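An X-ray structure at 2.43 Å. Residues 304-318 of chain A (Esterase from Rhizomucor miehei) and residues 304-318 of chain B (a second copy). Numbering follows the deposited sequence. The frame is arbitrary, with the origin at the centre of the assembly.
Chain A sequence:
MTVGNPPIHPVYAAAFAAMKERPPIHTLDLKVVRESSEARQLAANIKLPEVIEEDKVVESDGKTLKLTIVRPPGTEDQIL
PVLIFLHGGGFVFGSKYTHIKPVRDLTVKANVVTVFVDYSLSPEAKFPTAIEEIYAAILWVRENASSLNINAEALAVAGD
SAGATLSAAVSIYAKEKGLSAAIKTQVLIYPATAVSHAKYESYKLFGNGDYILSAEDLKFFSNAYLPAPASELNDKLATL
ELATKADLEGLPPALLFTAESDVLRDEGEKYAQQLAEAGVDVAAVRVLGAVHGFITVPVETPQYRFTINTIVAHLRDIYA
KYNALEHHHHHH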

# COMPACT_ATOMS: atom_id res chain seq x y z
N TYR A 304 10.68 -1.65 2.14
CA TYR A 304 10.64 -2.60 3.27
C TYR A 304 9.86 -1.98 4.43
O TYR A 304 9.01 -2.64 5.05
CB TYR A 304 12.05 -3.00 3.77
CG TYR A 304 11.98 -3.83 5.05
CD1 TYR A 304 11.86 -5.23 4.99
CD2 TYR A 304 11.99 -3.22 6.31
CE1 TYR A 304 11.77 -5.99 6.15
CE2 TYR A 304 11.88 -3.97 7.48
CZ TYR A 304 11.77 -5.36 7.39
OH TYR A 304 11.68 -6.13 8.52
N ARG A 305 10.15 -0.71 4.73
CA ARG A 305 9.48 -0.00 5.83
C ARG A 305 7.95 0.18 5.57
O ARG A 305 7.13 -0.10 6.43
CB ARG A 305 10.17 1.36 6.04
CG ARG A 305 9.75 2.15 7.27
CD ARG A 305 10.65 3.39 7.51
NE ARG A 305 10.72 4.30 6.35
CZ ARG A 305 11.78 4.45 5.55
NH1 ARG A 305 12.90 3.76 5.77
NH2 ARG A 305 11.72 5.30 4.52
N PHE A 306 7.59 0.61 4.36
CA PHE A 306 6.18 0.75 3.98
C PHE A 306 5.44 -0.58 4.18
O PHE A 306 4.37 -0.62 4.77
CB PHE A 306 6.07 1.22 2.51
CG PHE A 306 4.68 1.07 1.91
CD1 PHE A 306 3.70 2.06 2.06
CD2 PHE A 306 4.35 -0.08 1.20
CE1 PHE A 306 2.42 1.91 1.51
CE2 PHE A 306 3.07 -0.24 0.65
CZ PHE A 306 2.10 0.76 0.80
N THR A 307 6.03 -1.67 3.73
CA THR A 307 5.31 -2.94 3.70
C THR A 307 5.10 -3.46 5.11
O THR A 307 4.00 -3.92 5.45
CB THR A 307 6.04 -3.99 2.83
OG1 THR A 307 6.24 -3.44 1.52
CG2 THR A 307 5.21 -5.26 2.74
N ILE A 308 6.12 -3.36 5.97
CA ILE A 308 5.94 -3.75 7.38
C ILE A 308 4.85 -2.90 8.07
O ILE A 308 3.90 -3.45 8.62
CB ILE A 308 7.26 -3.63 8.17
CG1 ILE A 308 8.25 -4.71 7.72
CG2 ILE A 308 7.00 -3.78 9.67
CD1 ILE A 308 7.75 -6.15 7.96
N ASN A 309 4.96 -1.57 8.00
CA ASN A 309 3.96 -0.70 8.63
C ASN A 309 2.53 -0.92 8.12
O ASN A 309 1.57 -0.84 8.88
CB ASN A 309 4.32 0.78 8.44
CG ASN A 309 5.55 1.19 9.23
OD1 ASN A 309 6.03 0.44 10.08
ND2 ASN A 309 6.04 2.41 8.99
N THR A 310 2.39 -1.19 6.82
CA THR A 310 1.09 -1.33 6.19
C THR A 310 0.39 -2.65 6.60
O THR A 310 -0.82 -2.67 6.83
CB THR A 310 1.23 -1.23 4.64
OG1 THR A 310 1.78 0.05 4.30
CG2 THR A 310 -0.11 -1.40 3.95
N ILE A 311 1.16 -3.74 6.66
CA ILE A 311 0.68 -4.99 7.23
C ILE A 311 0.25 -4.82 8.70
O ILE A 311 -0.84 -5.26 9.10
CB ILE A 311 1.77 -6.10 7.17
CG1 ILE A 311 2.09 -6.50 5.73
CG2 ILE A 311 1.32 -7.35 7.96
CD1 ILE A 311 3.22 -7.53 5.63
N VAL A 312 1.08 -4.14 9.49
CA VAL A 312 0.76 -3.95 10.91
C VAL A 312 -0.57 -3.22 11.09
O VAL A 312 -1.38 -3.61 11.93
CB VAL A 312 1.89 -3.18 11.64
CG1 VAL A 312 1.44 -2.66 13.01
CG2 VAL A 312 3.12 -4.08 11.79
N ALA A 313 -0.82 -2.20 10.27
CA ALA A 313 -2.06 -1.44 10.40
C ALA A 313 -3.30 -2.25 9.98
O ALA A 313 -4.38 -2.08 10.55
CB ALA A 313 -1.98 -0.14 9.60
N HIS A 314 -3.12 -3.14 8.99
CA HIS A 314 -4.20 -4.02 8.52
C HIS A 314 -4.55 -5.08 9.57
O HIS A 314 -5.73 -5.38 9.80
CB HIS A 314 -3.81 -4.72 7.21
CG HIS A 314 -4.69 -5.88 6.86
ND1 HIS A 314 -5.89 -5.73 6.20
CD2 HIS A 314 -4.54 -7.21 7.09
CE1 HIS A 314 -6.45 -6.92 6.04
NE2 HIS A 314 -5.66 -7.83 6.57
N LEU A 315 -3.52 -5.65 10.19
CA LEU A 315 -3.74 -6.63 11.24
C LEU A 315 -4.47 -6.01 12.44
O LEU A 315 -5.39 -6.61 12.99
CB LEU A 315 -2.41 -7.25 11.68
CG LEU A 315 -1.78 -8.22 10.65
CD1 LEU A 315 -0.37 -8.63 11.05
CD2 LEU A 315 -2.65 -9.45 10.54
N ARG A 316 -4.09 -4.80 12.83
CA ARG A 316 -4.70 -4.17 13.99
C ARG A 316 -6.14 -3.72 13.70
O ARG A 316 -6.99 -3.72 14.59
CB ARG A 316 -3.81 -3.01 14.48
CG ARG A 316 -2.46 -3.54 15.06
CD ARG A 316 -1.50 -2.45 15.56
NE ARG A 316 -2.10 -1.59 16.58
CZ ARG A 316 -2.21 -1.91 17.88
NH1 ARG A 316 -1.77 -3.07 18.33
NH2 ARG A 316 -2.78 -1.06 18.72
N ASP A 317 -6.43 -3.42 12.44
CA ASP A 317 -7.80 -3.12 12.00
C ASP A 317 -8.72 -4.35 12.10
O ASP A 317 -9.86 -4.25 12.56
CB ASP A 317 -7.78 -2.58 10.56
CG ASP A 317 -9.17 -2.15 10.06
OD1 ASP A 317 -9.53 -0.96 10.18
OD2 ASP A 317 -9.89 -3.03 9.53
N ILE A 318 -8.21 -5.50 11.65
CA ILE A 318 -8.95 -6.77 11.69
C ILE A 318 -9.18 -7.27 13.13
O ILE A 318 -10.28 -7.69 13.50
CB ILE A 318 -8.21 -7.86 10.89
CG1 ILE A 318 -8.23 -7.53 9.40
CG2 ILE A 318 -8.86 -9.22 11.10
CD1 ILE A 318 -9.63 -7.55 8.78
N TYR B 304 -10.88 1.96 -0.01
CA TYR B 304 -10.96 3.20 0.76
C TYR B 304 -10.33 2.96 2.13
O TYR B 304 -9.51 3.76 2.61
CB TYR B 304 -12.41 3.72 0.89
CG TYR B 304 -12.52 4.94 1.78
CD1 TYR B 304 -12.36 6.23 1.26
CD2 TYR B 304 -12.75 4.81 3.15
CE1 TYR B 304 -12.43 7.36 2.09
CE2 TYR B 304 -12.83 5.92 3.98
CZ TYR B 304 -12.67 7.19 3.44
OH TYR B 304 -12.76 8.28 4.28
N ARG B 305 -10.70 1.85 2.76
CA ARG B 305 -10.21 1.53 4.09
C ARG B 305 -8.68 1.31 4.12
O ARG B 305 -7.99 1.84 4.98
CB ARG B 305 -10.94 0.28 4.62
CG ARG B 305 -10.68 -0.06 6.09
CD ARG B 305 -11.64 -1.17 6.58
NE ARG B 305 -11.57 -2.37 5.74
CZ ARG B 305 -12.51 -2.72 4.86
NH1 ARG B 305 -13.60 -1.96 4.71
NH2 ARG B 305 -12.36 -3.82 4.13
N PHE B 306 -8.17 0.56 3.15
CA PHE B 306 -6.73 0.32 3.03
C PHE B 306 -5.99 1.65 2.92
O PHE B 306 -5.00 1.88 3.60
CB PHE B 306 -6.43 -0.57 1.80
CG PHE B 306 -4.97 -0.60 1.39
CD1 PHE B 306 -4.07 -1.50 1.97
CD2 PHE B 306 -4.49 0.29 0.42
CE1 PHE B 306 -2.72 -1.53 1.59
CE2 PHE B 306 -3.15 0.28 0.04
CZ PHE B 306 -2.26 -0.63 0.62
N THR B 307 -6.50 2.55 2.09
CA THR B 307 -5.77 3.77 1.78
C THR B 307 -5.74 4.73 2.98
O THR B 307 -4.69 5.32 3.30
CB THR B 307 -6.37 4.46 0.55
OG1 THR B 307 -6.35 3.53 -0.54
CG2 THR B 307 -5.57 5.69 0.16
N ILE B 308 -6.88 4.86 3.67
CA ILE B 308 -6.90 5.68 4.89
C ILE B 308 -5.95 5.12 5.97
O ILE B 308 -5.11 5.84 6.49
CB ILE B 308 -8.31 5.80 5.46
CG1 ILE B 308 -9.19 6.66 4.54
CG2 ILE B 308 -8.27 6.42 6.85
CD1 ILE B 308 -8.68 8.09 4.37
N ASN B 309 -6.07 3.83 6.31
CA ASN B 309 -5.20 3.22 7.33
C ASN B 309 -3.70 3.28 6.99
O ASN B 309 -2.85 3.41 7.88
CB ASN B 309 -5.57 1.76 7.55
CG ASN B 309 -6.94 1.60 8.19
OD1 ASN B 309 -7.53 2.56 8.67
ND2 ASN B 309 -7.43 0.36 8.24
N THR B 310 -3.38 3.16 5.70
CA THR B 310 -2.00 3.12 5.26
C THR B 310 -1.37 4.53 5.34
O THR B 310 -0.23 4.67 5.75
CB THR B 310 -1.90 2.53 3.83
OG1 THR B 310 -2.51 1.23 3.79
CG2 THR B 310 -0.45 2.43 3.38
N ILE B 311 -2.11 5.56 4.94
CA ILE B 311 -1.66 6.94 5.15
C ILE B 311 -1.46 7.24 6.66
O ILE B 311 -0.45 7.84 7.07
CB ILE B 311 -2.64 7.97 4.53
CG1 ILE B 311 -2.82 7.76 3.01
CG2 ILE B 311 -2.22 9.42 4.84
CD1 ILE B 311 -3.91 8.69 2.40
N VAL B 312 -2.42 6.82 7.48
CA VAL B 312 -2.31 7.06 8.93
C VAL B 312 -1.03 6.42 9.50
O VAL B 312 -0.34 7.01 10.34
CB VAL B 312 -3.56 6.53 9.69
CG1 VAL B 312 -3.34 6.51 11.20
CG2 VAL B 312 -4.77 7.39 9.37
N ALA B 313 -0.70 5.21 9.04
CA ALA B 313 0.49 4.52 9.53
C ALA B 313 1.80 5.19 9.07
O ALA B 313 2.80 5.16 9.79
CB ALA B 313 0.46 3.09 9.10
N HIS B 314 1.79 5.79 7.88
CA HIS B 314 2.96 6.52 7.37
C HIS B 314 3.16 7.86 8.11
O HIS B 314 4.28 8.23 8.48
CB HIS B 314 2.82 6.78 5.86
CG HIS B 314 3.81 7.77 5.31
ND1 HIS B 314 5.09 7.42 4.92
CD2 HIS B 314 3.70 9.10 5.10
CE1 HIS B 314 5.72 8.49 4.49
NE2 HIS B 314 4.91 9.53 4.58
N LEU B 315 2.06 8.58 8.33
CA LEU B 315 2.15 9.85 9.06
C LEU B 315 2.67 9.63 10.50
O LEU B 315 3.50 10.40 10.99
CB LEU B 315 0.79 10.57 9.08
CG LEU B 315 0.28 11.20 7.76
CD1 LEU B 315 -1.15 11.70 7.88
CD2 LEU B 315 1.18 12.34 7.34
N ARG B 316 2.20 8.58 11.17
CA ARG B 316 2.63 8.34 12.54
C ARG B 316 4.07 7.83 12.59
O ARG B 316 4.79 8.07 13.57
CB ARG B 316 1.67 7.37 13.23
CG ARG B 316 0.26 7.99 13.43
CD ARG B 316 -0.72 7.02 14.11
NE ARG B 316 -0.21 6.62 15.42
CZ ARG B 316 -0.33 7.33 16.54
NH1 ARG B 316 -0.98 8.50 16.54
NH2 ARG B 316 0.18 6.87 17.67
N ASP B 317 4.52 7.18 11.52
CA ASP B 317 5.92 6.78 11.43
C ASP B 317 6.81 8.03 11.35
O ASP B 317 7.79 8.14 12.09
CB ASP B 317 6.17 5.87 10.23
CG ASP B 317 7.61 5.32 10.19
OD1 ASP B 317 7.84 4.18 10.67
OD2 ASP B 317 8.51 6.02 9.66
N ILE B 318 6.44 8.98 10.48
CA ILE B 318 7.24 10.20 10.30
C ILE B 318 7.24 11.09 11.54
O ILE B 318 8.28 11.51 12.01
CB ILE B 318 6.75 11.04 9.09
CG1 ILE B 318 7.00 10.30 7.78
CG2 ILE B 318 7.47 12.40 9.05
CD1 ILE B 318 8.49 10.06 7.48
O HOH W 1 -2.98 -0.84 6.05
O HOH W 2 1.97 2.48 5.62

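How do the two backbones meet? Each stretch is helical throughout, and the axes approach to 9.0 Å with 122° between their N-to-C directions. The crossing centres on Thr A310 and Thr B310, whose CA atoms lie 5.5 Å apart. Asn A309 faces Ala B313, and Ala A313 faces Asn B309, so the pairing is nearly symmetric.

Which side chains pack at the crossing? Alanine, threonine and phenylalanine side chains meet there. The methyls of Ala A313 and Ala B313 touch, CB to CB, at 4.1 Å, while Thr A310 CG2 packs 3.5 Å from Phe B306 CE1, a contact repeated between Phe A306 and Thr B310.

How are the threonine hydroxyls satisfied? Thr A310 OG1 donates to Phe A306 O (2.7 Å), one turn back in its own helix, and Thr B310 OG1 does likewise to Phe B306 O (2.6 Å). One water donates to Thr B310 OG1 and Thr A310 O, the other to Thr A310 OG1 and Thr B310 O, so two waters bridge the helices.

What holds the flanks? Asn A309 ND2 donates to Asp B317 OD1 at 3.0 Å; the counterpart, Asn B309 ND2 to Asp A317 OD1 at 3.1 Å, is weak. Arg A305 NE stays 4.3 Å from Asp B317 OD2, near enough for electrostatic attraction but beyond a salt bridge.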